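Local coordinates for protein kinase, putative (Bodo saltans, PDB 6TLY) that is a kinetoplastid kinetochore protein, probably a serine/threonine kinase, whose zinc-binding central domain, the part described here, is linked to centromere localization, at residues C11-K16 with E52-D57; E18-M23 with A46-C51; C35-L40 with C59-E64. All blocks are in the same frame, centred on the assembly; numbering follows the deposited sequence.

Contact 1 (C11-K16 with E52-D57); sequences CMNRHK and EKCDYD. With ZN (zinc ion), chain B; SO4 (sulfate ion), chain F.
Cys11, His15 and Cys54 meet at a zinc ion, which Cys11 SG binds at 2.5 Å, His15 ND1 at 2.1 Å and Cys54 SG at 2.4 Å; Cys51 supplies the fourth ligand. N-H groups also point at two of the thiolates. Asn13 ND2 donates to Cys54 SG at 3.3 Å, nearly straight (161°) and close to the plane of its amide, while Asn13 OD1 is held by the backbone N of Lys81. Cys11 SG accepts from His15 N, with a weaker bond from Asn13 N. These N-H groups would probably offset part of the negative charge on the sulfurs. The His15 ring is covered on both faces: Lys53 CD lies 3.8 Å above its plane over the centre, a CH-pi contact, and Asn13 O sits over the opposite one. A sulfate, probably from the crystallisation liquor, takes weak bonds from His15 NE2 and Lys53 NZ. Apolar packing falls to Tyr56. Met12 CG rests over one ring face, 3.6 Å from Tyr56 CE1, and Cys11 CB approaches Tyr56 CD2 at 3.6 Å. An alanine in place of Tyr56 would probably open a gap beside Cys11 and leave Met12 without its aromatic platform. Ligands drawn from a Cys-x-x-x-His loop and a Cys-x-x-Cys turn make this the three-cysteine, one-histidine zinc site of a C1-like domain.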
# COMPACT_ATOMS: atom_id res chain seq x y z
N CYS A 11 -3.18 -5.92 0.33
CA CYS A 11 -3.10 -4.67 -0.45
C CYS A 11 -4.26 -4.62 -1.46
O CYS A 11 -5.08 -5.48 -1.47
CB CYS A 11 -1.78 -4.62 -1.19
SG CYS A 11 -1.77 -5.82 -2.54
N MET A 12 -4.28 -3.60 -2.31
CA MET A 12 -5.38 -3.48 -3.28
C MET A 12 -5.34 -4.58 -4.34
O MET A 12 -6.37 -4.81 -4.99
CB MET A 12 -5.35 -2.12 -4.02
CG MET A 12 -5.18 -0.93 -3.11
SD MET A 12 -5.11 0.60 -4.06
CE MET A 12 -6.84 0.96 -4.19
N ASN A 13 -4.17 -5.19 -4.57
CA ASN A 13 -4.02 -6.24 -5.57
C ASN A 13 -3.95 -7.65 -4.98
O ASN A 13 -3.34 -8.54 -5.57
CB ASN A 13 -2.84 -5.93 -6.47
CG ASN A 13 -3.09 -4.63 -7.21
OD1 ASN A 13 -4.03 -4.52 -7.99
ND2 ASN A 13 -2.30 -3.59 -6.94
N ARG A 14 -4.55 -7.82 -3.79
CA ARG A 14 -4.72 -9.05 -3.03
C ARG A 14 -3.43 -9.78 -2.62
O ARG A 14 -3.47 -10.99 -2.46
CB ARG A 14 -5.68 -10.01 -3.77
CG ARG A 14 -7.04 -9.36 -3.99
CD ARG A 14 -8.09 -10.30 -4.56
NE ARG A 14 -9.35 -9.60 -4.79
CZ ARG A 14 -10.27 -9.37 -3.86
NH1 ARG A 14 -10.08 -9.79 -2.61
NH2 ARG A 14 -11.39 -8.72 -4.15
N HIS A 15 -2.35 -9.05 -2.36
CA HIS A 15 -1.11 -9.67 -1.83
C HIS A 15 -1.12 -9.51 -0.31
O HIS A 15 -1.71 -8.55 0.18
CB HIS A 15 0.17 -9.00 -2.33
CG HIS A 15 0.27 -8.85 -3.81
ND1 HIS A 15 0.30 -7.65 -4.41
CD2 HIS A 15 0.33 -9.77 -4.79
CE1 HIS A 15 0.37 -7.81 -5.70
NE2 HIS A 15 0.38 -9.09 -5.97
N LYS A 16 -0.46 -10.42 0.39
CA LYS A 16 -0.36 -10.28 1.86
C LYS A 16 0.60 -9.12 2.17
O LYS A 16 1.59 -8.99 1.50
CB LYS A 16 0.07 -11.60 2.50
CG LYS A 16 0.70 -11.46 3.88
CD LYS A 16 0.79 -12.69 4.73
CE LYS A 16 1.45 -12.39 6.06
NZ LYS A 16 1.13 -13.41 7.08
N GLU A 52 5.50 -4.25 -0.91
CA GLU A 52 6.66 -3.73 -1.62
C GLU A 52 6.45 -3.74 -3.12
O GLU A 52 6.74 -2.75 -3.79
CB GLU A 52 7.93 -4.51 -1.25
CG GLU A 52 9.20 -3.90 -1.84
CD GLU A 52 9.48 -2.46 -1.42
OE1 GLU A 52 9.54 -2.20 -0.20
OE2 GLU A 52 9.66 -1.60 -2.32
N LYS A 53 5.85 -4.81 -3.63
CA LYS A 53 5.63 -4.93 -5.07
C LYS A 53 4.58 -3.94 -5.60
O LYS A 53 4.62 -3.58 -6.77
CB LYS A 53 5.33 -6.38 -5.48
CG LYS A 53 4.00 -6.90 -5.01
CD LYS A 53 4.10 -8.34 -4.50
CE LYS A 53 4.37 -9.35 -5.58
NZ LYS A 53 4.15 -10.75 -5.09
N CYS A 54 3.66 -3.47 -4.74
CA CYS A 54 2.66 -2.49 -5.15
C CYS A 54 3.00 -1.06 -4.73
O CYS A 54 2.27 -0.15 -5.12
CB CYS A 54 1.28 -2.87 -4.61
SG CYS A 54 0.56 -4.34 -5.38
N ASP A 55 4.03 -0.85 -3.85
CA ASP A 55 4.38 0.46 -3.24
C ASP A 55 3.12 0.98 -2.53
O ASP A 55 2.63 2.08 -2.84
CB ASP A 55 4.89 1.48 -4.28
CG ASP A 55 5.30 2.79 -3.63
OD1 ASP A 55 5.80 2.76 -2.49
OD2 ASP A 55 5.09 3.85 -4.25
N TYR A 56 2.55 0.13 -1.70
CA TYR A 56 1.29 0.41 -0.97
C TYR A 56 1.60 0.42 0.52
O TYR A 56 2.02 -0.58 1.03
CB TYR A 56 0.26 -0.65 -1.30
CG TYR A 56 -1.11 -0.42 -0.75
CD1 TYR A 56 -1.88 0.64 -1.17
CD2 TYR A 56 -1.66 -1.28 0.17
CE1 TYR A 56 -3.17 0.84 -0.71
CE2 TYR A 56 -2.94 -1.10 0.65
CZ TYR A 56 -3.70 -0.03 0.22
OH TYR A 56 -4.95 0.13 0.69
N ASP A 57 1.39 1.57 1.15
CA ASP A 57 1.67 1.81 2.56
C ASP A 57 0.42 2.17 3.31
O ASP A 57 -0.27 3.10 2.91
CB ASP A 57 2.59 3.03 2.69
CG ASP A 57 3.95 2.80 2.12
OD1 ASP A 57 4.49 1.71 2.33
OD2 ASP A 57 4.46 3.71 1.42
ZN ZN B . 0.48 -5.79 -3.52
S SO4 F . 1.63 -12.26 -7.78
O1 SO4 F . 2.39 -13.32 -8.46
O2 SO4 F . 1.47 -12.60 -6.37
O3 SO4 F . 0.30 -12.12 -8.37
O4 SO4 F . 2.37 -11.00 -7.90

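Contact 2 (E18-M23 with A46-C51); sequences ERHGKM and AYMYRC. With ZN (zinc ion), chain B.
Arg19 lays its aliphatic stem across Tyr49 of the neighbouring strand and Tyr47 just before it. Its CG stands over one face of the Tyr49 ring, offset toward the rim, in a CH-pi contact 4.2 Å from the centroid, and Arg19 CB comes to 3.5 Å from Tyr49 CE2. With CG anti to the backbone N (chi1 179°) and CD continuing the extension, the stem follows the Tyr49 ring to its hydroxyl end, where Arg19 CD also comes 3.7 Å from Tyr47 CE2. On the other face of the sheet the His20 ring leans toward Arg50, its CD2 lying 3.9 Å from Arg50 CB.

The backbones hold these side chains in place. Strands 18-20 and 48-51 are antiparallel. Glu18 and Arg50 form a hydrogen-bonded pair, Glu18 N giving to Arg50 O at 3.0 Å and Arg50 N giving to Glu18 O at 2.9 Å. Arg19 and Tyr49, a non-hydrogen-bonded pair, follow, and then His20 N donates to Met48 O at 2.8 Å in an almost straight bond (177°). The return bond from Met48 N to His20 O is weak, at 3.5 Å, as the strands part toward Gly21.

Farther out, the hydroxyls of Tyr47 and Tyr49 both hydrogen-bond Glu64 OE2, which fixes the far ends of both rings. Arg50 forms salt bridges with Glu52, Asp55 and Asp57, in the turn and on the following strand 56-59, and Cys51 at the strand end binds a zinc ion.

The chemistry divides accordingly: main-chain bonds set the register, and Arg19 of the outer strand lays its hydrocarbon stem on the aromatic rings of the inner one and of the loop before it. Two hydroxyls sharing one carboxylate oxygen would probably stabilise its negative charge, lowering the tendency of Glu64 to take up a proton.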
# COMPACT_ATOMS: atom_id res chain seq x y z
N GLU A 18 3.32 -6.91 4.68
CA GLU A 18 4.33 -7.10 5.73
C GLU A 18 4.14 -6.02 6.81
O GLU A 18 4.03 -4.87 6.47
CB GLU A 18 5.71 -7.00 5.09
CG GLU A 18 6.87 -7.40 5.98
CD GLU A 18 8.25 -7.38 5.32
OE1 GLU A 18 8.32 -7.54 4.10
OE2 GLU A 18 9.26 -7.18 6.03
N ARG A 19 4.10 -6.43 8.07
CA ARG A 19 4.01 -5.46 9.18
C ARG A 19 5.43 -4.94 9.46
O ARG A 19 6.35 -5.74 9.53
CB ARG A 19 3.40 -6.12 10.41
CG ARG A 19 3.29 -5.21 11.62
CD ARG A 19 2.59 -5.83 12.81
NE ARG A 19 3.34 -7.00 13.22
CZ ARG A 19 4.35 -6.99 14.07
NH1 ARG A 19 4.72 -5.88 14.66
NH2 ARG A 19 4.97 -8.12 14.33
N HIS A 20 5.58 -3.62 9.57
CA HIS A 20 6.85 -2.99 9.92
C HIS A 20 6.67 -2.32 11.28
O HIS A 20 5.93 -1.34 11.42
CB HIS A 20 7.30 -2.00 8.85
CG HIS A 20 7.62 -2.66 7.55
ND1 HIS A 20 8.89 -3.16 7.29
CD2 HIS A 20 6.83 -2.92 6.49
CE1 HIS A 20 8.83 -3.68 6.07
NE2 HIS A 20 7.61 -3.56 5.55
N GLY A 21 7.28 -2.92 12.28
CA GLY A 21 7.19 -2.42 13.65
C GLY A 21 8.42 -1.69 14.13
O GLY A 21 8.43 -1.15 15.24
N LYS A 22 9.44 -1.64 13.29
CA LYS A 22 10.71 -0.95 13.58
C LYS A 22 11.02 0.01 12.43
O LYS A 22 10.55 -0.20 11.33
CB LYS A 22 11.84 -1.95 13.84
N MET A 23 11.82 1.02 12.71
CA MET A 23 12.17 2.02 11.69
C MET A 23 13.60 1.86 11.21
O MET A 23 14.51 1.81 12.03
CB MET A 23 12.06 3.41 12.31
CG MET A 23 10.89 4.16 11.78
SD MET A 23 11.03 5.76 12.44
CE MET A 23 11.12 5.41 14.19
N ALA A 46 1.72 3.66 16.61
CA ALA A 46 1.53 3.97 15.19
C ALA A 46 2.57 3.27 14.34
O ALA A 46 3.72 3.71 14.25
CB ALA A 46 1.60 5.47 14.97
N TYR A 47 2.17 2.15 13.73
CA TYR A 47 3.06 1.37 12.88
C TYR A 47 2.43 1.19 11.49
O TYR A 47 1.38 1.77 11.23
CB TYR A 47 3.53 0.05 13.55
CG TYR A 47 2.39 -0.80 14.07
CD1 TYR A 47 1.78 -0.51 15.28
CD2 TYR A 47 1.95 -1.92 13.37
CE1 TYR A 47 0.73 -1.29 15.77
CE2 TYR A 47 0.92 -2.72 13.86
CZ TYR A 47 0.31 -2.40 15.06
OH TYR A 47 -0.72 -3.17 15.54
N MET A 48 3.09 0.44 10.60
CA MET A 48 2.66 0.35 9.22
C MET A 48 2.68 -1.05 8.64
O MET A 48 3.34 -1.94 9.17
CB MET A 48 3.56 1.26 8.37
CG MET A 48 5.01 0.82 8.37
SD MET A 48 6.07 1.63 7.14
CE MET A 48 5.23 1.17 5.65
N TYR A 49 1.91 -1.21 7.58
CA TYR A 49 1.91 -2.43 6.76
C TYR A 49 2.30 -1.99 5.34
O TYR A 49 1.88 -0.95 4.91
CB TYR A 49 0.54 -3.08 6.80
CG TYR A 49 0.18 -3.73 8.12
CD1 TYR A 49 -0.34 -2.99 9.17
CD2 TYR A 49 0.34 -5.08 8.30
CE1 TYR A 49 -0.69 -3.59 10.37
CE2 TYR A 49 -0.00 -5.70 9.49
CZ TYR A 49 -0.53 -4.95 10.53
OH TYR A 49 -0.85 -5.56 11.70
N ARG A 50 3.08 -2.81 4.66
CA ARG A 50 3.49 -2.43 3.29
C ARG A 50 3.46 -3.62 2.33
O ARG A 50 3.76 -4.72 2.72
CB ARG A 50 4.89 -1.81 3.31
CG ARG A 50 5.43 -1.37 1.96
CD ARG A 50 6.80 -0.72 1.92
NE ARG A 50 7.37 -0.57 0.61
CZ ARG A 50 6.99 0.32 -0.28
NH1 ARG A 50 6.01 1.15 -0.01
NH2 ARG A 50 7.59 0.37 -1.44
N CYS A 51 3.03 -3.33 1.11
CA CYS A 51 3.25 -4.26 -0.00
C CYS A 51 4.32 -3.64 -0.91
O CYS A 51 4.06 -2.64 -1.55
CB CYS A 51 2.01 -4.52 -0.82
SG CYS A 51 2.47 -5.62 -2.18
ZN ZN B . 0.48 -5.79 -3.52

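Contact 3 (C35-L40 with C59-E64); sequences CDQPML and CNQCAE. With ZN (zinc ion), chain C.
Cys59 SG is gripped from two directions: it binds a zinc ion at 2.3 Å, and it accepts a hydrogen bond from Cys62 N at 3.4 Å with a well-aligned N-H (163°). Across the contact the same zinc is bound by Cys35 SG, also at 2.3 Å, so the metal joins the loop before strand 38-39 to the start of helix 60-65. Cys62 SG is the third ligand given by these two segments, and Cys32 completes the tetrad of thiolates.

Cys59 occupies the N-cap position of the helix. Its SG is placed between the backbone N and the carbonyl carbon (chi1 74°), from where it serves as metal ligand and helix cap together. Cys35 SG is treated in a similar way, taking a long hydrogen bond of 3.5 Å from Gln37 N within its own loop. Both bonds, and the nearby positive end of the helix, would be expected to ease the charge that four thiolates bring to one metal ion.

Around the metal the packing is close but modest in extent. Cys35 CB rests against Cys62 SG at 3.5 Å, the two residues flanking the zinc from opposite segments. Met39, whose chain bends at both chi2 and chi3, brings its SD to 3.8 Å from Cys59 CB, covering the methylene of the capping cysteine. The Gln37 side chain points toward the helix start, crossing that of Gln61 at about a right angle.

Beyond the two segments, Cys62 touches Val34 and Lys67, and Met39 packs on Phe30 of strand 30-31. Two Cys-x-x-Cys pairs, one from a loop and one starting a helix, enclose the metal in the four-cysteine zinc site of this C1-like domain.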
# COMPACT_ATOMS: atom_id res chain seq x y z
N CYS A 35 -6.18 6.53 4.69
CA CYS A 35 -6.74 7.65 5.45
C CYS A 35 -5.96 8.97 5.33
O CYS A 35 -6.38 9.93 5.96
CB CYS A 35 -6.90 7.26 6.91
SG CYS A 35 -5.34 7.16 7.82
N ASP A 36 -4.79 8.99 4.69
CA ASP A 36 -3.94 10.17 4.51
C ASP A 36 -3.26 10.67 5.81
O ASP A 36 -2.61 11.72 5.78
CB ASP A 36 -4.71 11.32 3.81
CG ASP A 36 -3.80 12.31 3.12
OD1 ASP A 36 -2.70 11.89 2.68
OD2 ASP A 36 -4.17 13.51 3.04
N GLN A 37 -3.36 9.93 6.92
CA GLN A 37 -2.71 10.34 8.18
C GLN A 37 -1.18 10.27 8.01
O GLN A 37 -0.67 9.32 7.42
CB GLN A 37 -3.20 9.43 9.34
CG GLN A 37 -2.26 9.21 10.53
CD GLN A 37 -2.78 8.15 11.48
OE1 GLN A 37 -2.52 6.94 11.30
NE2 GLN A 37 -3.52 8.56 12.50
N PRO A 38 -0.44 11.31 8.43
CA PRO A 38 1.02 11.28 8.29
C PRO A 38 1.62 10.27 9.26
O PRO A 38 1.26 10.23 10.43
CB PRO A 38 1.46 12.71 8.63
CG PRO A 38 0.41 13.22 9.52
CD PRO A 38 -0.89 12.54 9.12
N MET A 39 2.52 9.45 8.76
CA MET A 39 3.18 8.43 9.57
C MET A 39 4.67 8.73 9.41
O MET A 39 5.32 8.27 8.49
CB MET A 39 2.84 7.02 9.04
CG MET A 39 1.34 6.71 9.09
SD MET A 39 0.71 6.47 10.78
CE MET A 39 1.68 5.13 11.29
N LEU A 40 5.19 9.60 10.27
CA LEU A 40 6.60 10.04 10.20
C LEU A 40 7.51 9.20 11.12
O LEU A 40 8.71 9.24 10.93
CB LEU A 40 6.67 11.53 10.56
CG LEU A 40 5.67 12.43 9.84
CD1 LEU A 40 5.70 13.83 10.40
CD2 LEU A 40 5.97 12.45 8.37
N CYS A 59 -1.45 2.65 7.46
CA CYS A 59 -1.26 2.73 8.93
C CYS A 59 -1.87 1.46 9.59
O CYS A 59 -2.69 0.78 8.96
CB CYS A 59 -1.87 4.02 9.50
SG CYS A 59 -3.69 4.05 9.61
N ASN A 60 -1.50 1.16 10.85
CA ASN A 60 -2.02 -0.03 11.51
C ASN A 60 -3.55 0.04 11.67
O ASN A 60 -4.20 -1.00 11.60
CB ASN A 60 -1.36 -0.25 12.85
CG ASN A 60 -1.45 0.94 13.77
OD1 ASN A 60 -0.85 1.99 13.52
ND2 ASN A 60 -2.20 0.81 14.87
N GLN A 61 -4.10 1.25 11.88
CA GLN A 61 -5.54 1.46 12.09
C GLN A 61 -6.33 1.06 10.85
O GLN A 61 -7.30 0.32 10.97
CB GLN A 61 -5.81 2.94 12.45
CG GLN A 61 -6.16 3.17 13.91
CD GLN A 61 -5.77 4.56 14.40
OE1 GLN A 61 -5.40 5.46 13.62
NE2 GLN A 61 -5.86 4.77 15.72
N CYS A 62 -5.91 1.52 9.67
CA CYS A 62 -6.61 1.17 8.43
C CYS A 62 -6.42 -0.33 8.10
O CYS A 62 -7.39 -1.00 7.73
CB CYS A 62 -6.17 2.06 7.27
SG CYS A 62 -6.71 3.78 7.39
N ALA A 63 -5.20 -0.84 8.27
CA ALA A 63 -4.90 -2.23 7.92
C ALA A 63 -5.70 -3.27 8.73
O ALA A 63 -6.36 -4.14 8.14
CB ALA A 63 -3.41 -2.49 8.02
N GLU A 64 -5.72 -3.12 10.05
CA GLU A 64 -6.36 -4.04 10.96
C GLU A 64 -7.89 -3.92 10.92
O GLU A 64 -8.57 -4.94 11.03
CB GLU A 64 -5.76 -3.88 12.36
CG GLU A 64 -4.32 -4.39 12.36
CD GLU A 64 -3.46 -3.97 13.55
OE1 GLU A 64 -4.03 -3.41 14.50
OE2 GLU A 64 -2.23 -4.19 13.51
ZN ZN C . -4.71 4.90 7.69

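Contacts 1 and 2 share the three-stranded antiparallel sheet 18-20, 48-51, 56-59 and the same zinc ion, with centres about 13 Å apart; contact 3 surrounds the second zinc, its centre about 10 Å from that of contact 2 and 15 Å from that of contact 1. Along the chain the first segments come in the order 11-16, 18-23, 35-40 and the second in the order 46-51, 52-57, 59-64, so contact 3 interleaves with the other two. The first and third ligand pairs take one zinc, the second and fourth the other, the cross-brace order. Strand 56-59 leads directly into helix 60-65, joining both metal sites in one compact C1-like unit.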